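Local coordinates for tryptophanyl-tRNA synthetase (Cryptosporidium parvum Iowa II, PDB 3HV0), which probably catalyses the ATP-dependent charging of tRNA(Trp) with L-tryptophan, as a class I aminoacyl-tRNA synthetase, here in the C-terminal piece that carries the catalytic core, at residues A47-F50 with F51-I55; K173-S176 with C177-K181; V224-I228 with D229-Y233; R238-A241 with P242-G245. All blocks are in the same frame, centred on the assembly; numbering follows the deposited sequence.

All four contacts are turns or helix ends, met along the chain in the order 1, 2, 3, 4. Contacts 3 and 4 lie at the two ends of helix 231-240, which links the parallel neighbouring strands 222-227 and 250-254 of the central sheet; their centres are about 18 Å apart, and contact 3 borders the bound tryptophan. Contact 2, between helices 157-174 and 177-184, touches contact 4 through Lys174 and Ile175, with centres about 14 Å apart, and also meets the second subunit. Contact 1, just before strand 56-60, is about 17 Å from contact 3 and about 36 Å from contact 2, centre to centre. Contact 3 thus lies at the substrate pocket and contact 2 at the subunit interface.

Contact 1. Residues A47-F50 with F51-I55; sequences AHHF and FRRNI
His49 is flanked by two arginines that meet it differently. Arg52 lays one face of its guanidinium over the His49 CB, with NH2 3.4 Å from that carbon; a bend at chi3 (-62°) folds the chain back to bring it there. Arg53, bent one bond earlier at chi2, sets one face of its guanidinium over His49 CD2, with NH1 4.1 Å from that carbon and the two planes inclined by 41°. Phe50 turns the other way, its CB 3.9 Å from Ile55 CB, while the CE1 of His48 stands over the centre of its ring. Phe51 sets CD2 4.2 Å from Ala47 CB and continues to Ile36 and an edge-to-face meeting with Phe98. Around these groups the short helix is closed at both ends. His48 is its N-cap, ND1 accepting Phe50 N at 3.2 Å in a nearly straight bond. Beyond the helix Asn54 has positive phi, and Ile55 N returns to Phe50 O (3.0 Å) while Asn54 N returns to Phe51 O (2.9 Å), a Schellman motif. Both arginines form salt bridges with Asp327, through NH2 in each case. The cap bond requires a lone pair on His48 ND1, consistent with no proton there, and the shared carboxylate of Asp327 probably offsets the positive charge of the paired arginines.

Contact 2. Residues K173-S176 with C177-K181; sequences KKIS and CSQIK
One face of the Gln179 side-chain amide is turned to Ser176, whose OG stands over the amide carbon, 3.2 Å from CD. Ser176 N lies on the same side of that plane, and it gives its hydrogen to Gln179 OE1 over 3.1 Å. The bond is almost straight at the hydrogen (174°), yet the donor sits 54° out of the amide plane, well above it. A bend at chi2 (131°) curls the glutamine back over the serine to allow this. In return Gln179 N donates to Ser176 OG at 2.7 Å; the hydroxyl is set between its own N and carbonyl carbon, which points it at the first turn of the helix. Ser178 OG is also 2.7 Å from Ser176 OG. Ser176 O then starts the regular helical bonding by accepting Ile180 N at 3.2 Å. On the apolar side, Ile175 CG2 leans obliquely against Gln179 CB at 3.7 Å. Ile180 crosses Ile175 at about a right angle, although the modelled approach of their methyls is doubtful. The lysines at the two ends tie this junction to the second subunit: Lys173 NZ binds Phe120 O and Lys123 O of the second subunit, and Lys181 forms salt bridges with Asp188 of its own chain and Asp188 of the second subunit. The reciprocal Ser176-Gln179 pair is a capping box, which starts helix 177-184 after a two-residue break from helix 157-174, at the subunit interface.

Contact 3. Residues V224-I228 with D229-Y233; sequences VPHAI and DQDPY. With TRP (tryptophan), chain C.
Between Ala227 and Gln230 the backbone leaves strand 222-227 through a 3-10 turn, Gln230 N bonding Ala227 O at 3.0 Å and Asp231 N bonding Ile228 O at 3.2 Å. The Ala227 carbonyl oxygen is gripped twice: His226 ND1 donates to it at 2.7 Å from one face of the carbonyl plane, while Gln230 N comes from the opposite face. Chi1 (61°) places the His226 ring between its backbone N and carbonyl carbon, and chi2 (84°) turns it until Ala227 O lies 3° from the ring plane. Its ND1 also lies 3.7 Å from Gln230 CB. At the far edge of the ring, NE2 shares an in-plane water with Asp231; this water donates to Asp231 OD1 at 2.7 Å. Asp231 has a stronger partner in Arg60, with which OD1 forms a salt bridge. Ile228 CD1 rests 3.8 Å from Asp231 CB, the two side chains meeting at a slant. On the ligand side, His226 CB touches the indole of the bound tryptophan at CZ3 (3.4 Å), and Val224 CG1 reaches CH2. The Gln230 side chain lies against the ligand, its CG near the indole CE3, while Glu118 and Tyr78 supply hydrogen bonds from elsewhere. The arrangement is the strand-to-helix turn of a beta-alpha-beta unit, placed at the tryptophan pocket as expected of a class I synthetase's nucleotide-binding fold.

Contact 4. Residues R238-A241 with P242-G245; sequences RDVA and PRLG
The C-terminal end of helix 231-240 meets the following turn here, where the Val240 and Ala241 carbonyls meet the Leu244 N-H. Leu244 N bonds Ala241 O at 3.1 Å, standing well above that carbonyl's plane, and is also weakly bonded to Val240 O at 3.3 Å, so one N-H spans two consecutive carbonyls. Pro242 lacks an N-H for the carbonyl one turn back; its CD lies 3.5 Å from Arg238 O, which instead accepts from Lys248 NZ. Among the side chains, Arg243 folds back along the helix through a bend at chi3 (-84°). Its NH2 arrives 3.5 Å from Val240 CG1, arginine and valine crossing obliquely, while the guanidinium edge is presented to Asp239 O, 3.6 Å from NH2. The Asp239 carboxylate itself stays apart, OD2 being 5.5 Å from Arg243 NH2, so their opposite charges probably interact only at a distance. Leu244 turns back toward the helix: CG lies 3.6 Å from Val240 O, and CD1 is in loose apolar contact with Val240 CG2 at 4.4 Å. Beyond the turn, Leu244 packs on Arg170 and Lys174 of helix 157-174, and Arg243 NH1 makes a weak hydrogen bond to Lys174 O. Arg238 points elsewhere, to a salt bridge with Asp61. Gly245, with positive phi, bonds Pro242 O through its N and ends the turn. This is a helix C-terminal turn with a proline in its middle, leading from the helix of a beta-alpha-beta crossover toward strand 250-254.

Contact 1. Residues A47-F50 with F51-I55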
# COMPACT_ATOMS: atom_id res chain seq x y z
N ALA A 47 24.48 25.93 -19.75
CA ALA A 47 23.71 25.52 -18.56
C ALA A 47 22.38 26.23 -18.52
O ALA A 47 22.26 27.40 -18.88
CB ALA A 47 24.49 25.81 -17.28
N HIS A 48 21.37 25.50 -18.09
CA HIS A 48 20.07 26.09 -17.90
C HIS A 48 20.19 27.20 -16.88
O HIS A 48 20.93 27.08 -15.91
CB HIS A 48 19.08 25.05 -17.40
CG HIS A 48 17.66 25.46 -17.55
ND1 HIS A 48 16.98 26.15 -16.58
CD2 HIS A 48 16.78 25.25 -18.56
CE1 HIS A 48 15.73 26.34 -16.97
NE2 HIS A 48 15.58 25.81 -18.18
N HIS A 49 19.47 28.30 -17.12
CA HIS A 49 19.56 29.46 -16.24
C HIS A 49 19.10 29.22 -14.78
O HIS A 49 19.54 29.94 -13.90
CB HIS A 49 18.88 30.70 -16.86
CG HIS A 49 17.42 30.52 -17.14
ND1 HIS A 49 16.94 29.92 -18.28
CD2 HIS A 49 16.33 30.88 -16.41
CE1 HIS A 49 15.62 29.91 -18.25
NE2 HIS A 49 15.23 30.49 -17.13
N PHE A 50 18.28 28.21 -14.49
CA PHE A 50 17.98 27.93 -13.06
C PHE A 50 19.24 27.62 -12.25
O PHE A 50 19.21 27.63 -11.01
CB PHE A 50 16.96 26.79 -12.86
CG PHE A 50 15.60 27.08 -13.43
CD1 PHE A 50 15.16 28.38 -13.68
CD2 PHE A 50 14.75 26.04 -13.74
CE1 PHE A 50 13.92 28.61 -14.22
CE2 PHE A 50 13.50 26.29 -14.27
CZ PHE A 50 13.09 27.57 -14.51
N PHE A 51 20.33 27.32 -12.93
CA PHE A 51 21.59 27.11 -12.25
C PHE A 51 22.18 28.47 -11.91
O PHE A 51 22.37 28.78 -10.73
CB PHE A 51 22.55 26.34 -13.14
CG PHE A 51 22.33 24.84 -13.17
CD1 PHE A 51 22.57 24.06 -12.05
CD2 PHE A 51 21.96 24.20 -14.35
CE1 PHE A 51 22.44 22.71 -12.10
CE2 PHE A 51 21.83 22.84 -14.40
CZ PHE A 51 22.07 22.10 -13.28
N ARG A 52 22.43 29.27 -12.94
CA ARG A 52 23.02 30.62 -12.80
C ARG A 52 22.30 31.48 -11.76
O ARG A 52 22.93 32.19 -11.00
CB ARG A 52 23.03 31.37 -14.14
CG ARG A 52 23.53 30.55 -15.34
CD ARG A 52 23.99 31.44 -16.51
NE ARG A 52 22.91 32.27 -17.05
CZ ARG A 52 22.01 31.90 -17.97
NH1 ARG A 52 22.01 30.67 -18.50
NH2 ARG A 52 21.09 32.78 -18.38
N ARG A 53 20.97 31.42 -11.74
CA ARG A 53 20.18 32.29 -10.89
C ARG A 53 19.97 31.69 -9.49
O ARG A 53 19.28 32.28 -8.67
CB ARG A 53 18.81 32.58 -11.54
CG ARG A 53 18.80 32.90 -13.03
CD ARG A 53 19.02 34.36 -13.30
NE ARG A 53 19.17 34.67 -14.73
CZ ARG A 53 18.16 34.85 -15.58
NH1 ARG A 53 16.88 34.71 -15.19
NH2 ARG A 53 18.43 35.15 -16.85
N ASN A 54 20.55 30.52 -9.24
CA ASN A 54 20.40 29.78 -7.96
C ASN A 54 18.94 29.48 -7.59
O ASN A 54 18.52 29.60 -6.43
CB ASN A 54 21.12 30.49 -6.80
CG ASN A 54 22.59 30.79 -7.11
OD1 ASN A 54 23.35 29.90 -7.50
ND2 ASN A 54 22.99 32.04 -6.96
N ILE A 55 18.17 29.08 -8.59
CA ILE A 55 16.79 28.66 -8.42
C ILE A 55 16.82 27.19 -8.03
O ILE A 55 16.10 26.76 -7.15
CB ILE A 55 15.95 28.81 -9.72
CG1 ILE A 55 15.94 30.26 -10.22
CG2 ILE A 55 14.51 28.31 -9.49
CD1 ILE A 55 15.02 31.19 -9.47

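Contact 2. Residues K173-S176 with C177-K181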
# COMPACT_ATOMS: atom_id res chain seq x y z
N LYS A 173 9.58 -1.93 6.23
CA LYS A 173 10.12 -2.87 7.21
C LYS A 173 11.38 -2.33 7.89
O LYS A 173 11.72 -2.75 9.00
CB LYS A 173 10.45 -4.20 6.53
CG LYS A 173 10.63 -5.36 7.46
CD LYS A 173 10.90 -6.60 6.64
CE LYS A 173 11.22 -7.80 7.50
NZ LYS A 173 11.18 -9.02 6.65
N LYS A 174 12.06 -1.40 7.22
CA LYS A 174 13.31 -0.83 7.71
C LYS A 174 13.13 0.51 8.45
O LYS A 174 14.10 1.00 9.03
CB LYS A 174 14.29 -0.63 6.56
CG LYS A 174 14.76 -1.91 5.91
CD LYS A 174 15.64 -2.72 6.84
CE LYS A 174 16.14 -4.00 6.20
NZ LYS A 174 17.07 -4.71 7.12
N ILE A 175 11.94 1.09 8.45
CA ILE A 175 11.71 2.35 9.16
C ILE A 175 10.74 2.21 10.34
O ILE A 175 9.67 1.66 10.20
CB ILE A 175 11.18 3.46 8.24
CG1 ILE A 175 12.28 3.96 7.31
CG2 ILE A 175 10.72 4.66 9.05
CD1 ILE A 175 12.29 3.31 5.97
N SER A 176 11.14 2.73 11.50
CA SER A 176 10.28 2.74 12.66
C SER A 176 9.21 3.81 12.51
O SER A 176 9.40 4.80 11.81
CB SER A 176 11.09 3.00 13.93
OG SER A 176 11.51 4.35 13.98
N CYS A 177 8.08 3.59 13.17
CA CYS A 177 7.04 4.61 13.25
C CYS A 177 7.60 5.88 13.86
O CYS A 177 7.27 6.97 13.44
CB CYS A 177 5.86 4.08 14.08
SG CYS A 177 4.76 5.35 14.75
N SER A 178 8.46 5.73 14.86
CA SER A 178 9.09 6.86 15.53
C SER A 178 10.01 7.63 14.58
O SER A 178 10.13 8.84 14.71
CB SER A 178 9.88 6.40 16.75
OG SER A 178 10.91 5.51 16.38
N GLN A 179 10.66 6.93 13.66
CA GLN A 179 11.48 7.59 12.64
C GLN A 179 10.62 8.46 11.70
O GLN A 179 11.03 9.55 11.32
CB GLN A 179 12.28 6.58 11.82
CG GLN A 179 13.75 6.48 12.19
CD GLN A 179 14.22 5.04 12.39
OE1 GLN A 179 13.91 4.15 11.59
NE2 GLN A 179 14.95 4.81 13.47
N ILE A 180 9.44 7.98 11.34
CA ILE A 180 8.51 8.80 10.57
C ILE A 180 8.13 10.07 11.32
O ILE A 180 8.22 11.15 10.77
CB ILE A 180 7.21 8.05 10.20
CG1 ILE A 180 7.33 7.41 8.81
CG2 ILE A 180 6.03 9.01 10.12
CD1 ILE A 180 8.48 6.49 8.63
N LYS A 181 7.72 9.94 12.59
CA LYS A 181 7.39 11.11 13.40
C LYS A 181 8.53 12.11 13.39
O LYS A 181 8.34 13.29 13.12
CB LYS A 181 7.11 10.73 14.85
CG LYS A 181 5.81 9.99 15.10
CD LYS A 181 5.60 9.85 16.60
CE LYS A 181 4.53 8.84 16.95
NZ LYS A 181 4.40 8.73 18.44

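Contact 3. Residues V224-I228 with D229-Y233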
# COMPACT_ATOMS: atom_id res chain seq x y z
N VAL A 224 16.85 12.88 -8.62
CA VAL A 224 15.52 13.36 -8.23
C VAL A 224 15.52 14.88 -8.07
O VAL A 224 16.00 15.40 -7.05
CB VAL A 224 15.12 12.74 -6.92
CG1 VAL A 224 13.65 13.15 -6.51
CG2 VAL A 224 15.32 11.22 -6.99
N PRO A 225 15.01 15.60 -9.09
CA PRO A 225 14.70 17.03 -9.00
C PRO A 225 13.48 17.29 -8.13
O PRO A 225 12.45 16.66 -8.31
CB PRO A 225 14.37 17.41 -10.44
CG PRO A 225 15.13 16.45 -11.26
CD PRO A 225 15.08 15.15 -10.49
N HIS A 226 13.59 18.20 -7.18
CA HIS A 226 12.42 18.53 -6.35
C HIS A 226 12.51 19.89 -5.67
O HIS A 226 13.59 20.44 -5.46
CB HIS A 226 12.16 17.40 -5.32
CG HIS A 226 13.28 17.16 -4.36
ND1 HIS A 226 13.44 17.89 -3.20
CD2 HIS A 226 14.25 16.21 -4.34
CE1 HIS A 226 14.49 17.43 -2.54
NE2 HIS A 226 14.99 16.41 -3.20
N ALA A 227 11.36 20.45 -5.33
CA ALA A 227 11.33 21.63 -4.47
C ALA A 227 11.97 21.21 -3.16
O ALA A 227 11.84 20.06 -2.74
CB ALA A 227 9.91 22.10 -4.25
N ILE A 228 12.68 22.13 -2.52
CA ILE A 228 13.45 21.79 -1.33
C ILE A 228 12.58 21.19 -0.24
O ILE A 228 13.07 20.45 0.60
CB ILE A 228 14.22 23.00 -0.77
CG1 ILE A 228 15.15 22.57 0.36
CG2 ILE A 228 13.25 24.07 -0.24
CD1 ILE A 228 15.78 21.22 0.14
N ASP A 229 11.30 21.51 -0.23
CA ASP A 229 10.42 21.04 0.84
C ASP A 229 10.09 19.56 0.74
O ASP A 229 9.55 18.98 1.68
CB ASP A 229 9.14 21.88 0.92
CG ASP A 229 8.13 21.52 -0.15
OD1 ASP A 229 6.98 21.23 0.23
OD2 ASP A 229 8.45 21.54 -1.36
N GLN A 230 10.41 18.93 -0.39
CA GLN A 230 10.22 17.48 -0.54
C GLN A 230 11.40 16.67 0.00
O GLN A 230 11.29 15.45 0.17
CB GLN A 230 9.98 17.11 -2.01
CG GLN A 230 8.79 17.80 -2.60
CD GLN A 230 7.46 17.36 -1.96
OE1 GLN A 230 7.20 16.17 -1.79
NE2 GLN A 230 6.62 18.32 -1.66
N ASP A 231 12.51 17.35 0.31
CA ASP A 231 13.72 16.70 0.81
C ASP A 231 13.57 15.56 1.85
O ASP A 231 14.29 14.56 1.74
CB ASP A 231 14.67 17.75 1.38
CG ASP A 231 16.04 17.17 1.70
OD1 ASP A 231 16.65 16.56 0.78
OD2 ASP A 231 16.49 17.32 2.87
N PRO A 232 12.66 15.71 2.85
CA PRO A 232 12.45 14.67 3.88
C PRO A 232 12.25 13.26 3.36
O PRO A 232 12.79 12.32 3.93
CB PRO A 232 11.16 15.14 4.57
CG PRO A 232 11.25 16.62 4.52
CD PRO A 232 11.94 16.95 3.20
N TYR A 233 11.46 13.09 2.30
CA TYR A 233 11.23 11.76 1.72
C TYR A 233 12.52 11.14 1.23
O TYR A 233 12.71 9.94 1.36
CB TYR A 233 10.25 11.81 0.54
CG TYR A 233 8.87 12.34 0.88
CD1 TYR A 233 8.54 13.68 0.68
CD2 TYR A 233 7.89 11.50 1.41
CE1 TYR A 233 7.29 14.17 0.99
CE2 TYR A 233 6.63 11.99 1.75
CZ TYR A 233 6.34 13.33 1.53
OH TYR A 233 5.09 13.81 1.83
N TRP C . 4.22 14.79 -2.93
CA TRP C . 4.77 15.72 -3.96
C TRP C . 3.99 17.03 -3.95
O TRP C . 2.85 17.07 -3.46
CB TRP C . 4.77 15.10 -5.37
CG TRP C . 5.96 14.21 -5.65
CD1 TRP C . 5.98 12.84 -5.70
CD2 TRP C . 7.30 14.63 -5.95
NE1 TRP C . 7.23 12.39 -5.99
CE2 TRP C . 8.07 13.47 -6.14
CE3 TRP C . 7.92 15.87 -6.06
CZ2 TRP C . 9.43 13.51 -6.44
CZ3 TRP C . 9.27 15.91 -6.36
CH2 TRP C . 10.02 14.73 -6.54
OXT TRP C . 4.52 18.05 -4.44
O HOH W 1 16.63 15.26 -1.63

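Contact 4. Residues R238-A241 with P242-G245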
# COMPACT_ATOMS: atom_id res chain seq x y z
N ARG A 238 17.46 7.70 1.33
CA ARG A 238 18.93 7.58 1.26
C ARG A 238 19.51 6.84 2.47
O ARG A 238 20.57 6.23 2.40
CB ARG A 238 19.60 8.96 1.13
CG ARG A 238 19.62 9.49 -0.29
CD ARG A 238 20.17 10.91 -0.36
NE ARG A 238 21.53 11.00 0.15
CZ ARG A 238 22.64 10.85 -0.58
NH1 ARG A 238 22.59 10.58 -1.88
NH2 ARG A 238 23.83 10.96 0.01
N ASP A 239 18.82 6.92 3.60
CA ASP A 239 19.21 6.20 4.77
C ASP A 239 18.87 4.71 4.67
O ASP A 239 19.58 3.90 5.25
CB ASP A 239 18.56 6.80 6.03
CG ASP A 239 19.36 7.96 6.60
OD1 ASP A 239 19.77 8.86 5.83
OD2 ASP A 239 19.58 7.96 7.83
N VAL A 240 17.79 4.35 3.97
CA VAL A 240 17.42 2.92 3.87
C VAL A 240 18.09 2.19 2.69
O VAL A 240 18.26 0.97 2.77
CB VAL A 240 15.88 2.67 3.84
CG1 VAL A 240 15.26 3.20 5.09
CG2 VAL A 240 15.26 3.32 2.65
N ALA A 241 18.46 2.92 1.64
CA ALA A 241 19.15 2.34 0.47
C ALA A 241 20.19 1.26 0.79
O ALA A 241 20.11 0.16 0.26
CB ALA A 241 19.82 3.46 -0.36
N PRO A 242 21.20 1.58 1.62
CA PRO A 242 22.22 0.55 1.85
C PRO A 242 21.63 -0.69 2.50
O PRO A 242 21.91 -1.80 2.06
CB PRO A 242 23.25 1.25 2.75
CG PRO A 242 22.68 2.55 3.14
CD PRO A 242 21.61 2.89 2.16
N ARG A 243 20.78 -0.52 3.49
CA ARG A 243 20.15 -1.67 4.16
C ARG A 243 19.28 -2.58 3.27
O ARG A 243 18.87 -3.66 3.69
CB ARG A 243 19.32 -1.18 5.34
CG ARG A 243 20.19 -0.57 6.43
CD ARG A 243 19.40 -0.13 7.64
NE ARG A 243 18.84 1.21 7.46
CZ ARG A 243 17.83 1.72 8.16
NH1 ARG A 243 17.23 1.00 9.12
NH2 ARG A 243 17.39 2.96 7.89
N LEU A 244 18.97 -2.13 2.06
CA LEU A 244 18.26 -2.93 1.07
C LEU A 244 19.21 -3.37 -0.05
O LEU A 244 18.79 -4.05 -0.99
CB LEU A 244 17.10 -2.11 0.47
CG LEU A 244 16.06 -1.58 1.49
CD1 LEU A 244 15.09 -0.65 0.85
CD2 LEU A 244 15.29 -2.70 2.16
N GLY A 245 20.47 -2.97 0.04
CA GLY A 245 21.44 -3.24 -1.02
C GLY A 245 21.17 -2.49 -2.30
O GLY A 245 21.49 -2.98 -3.38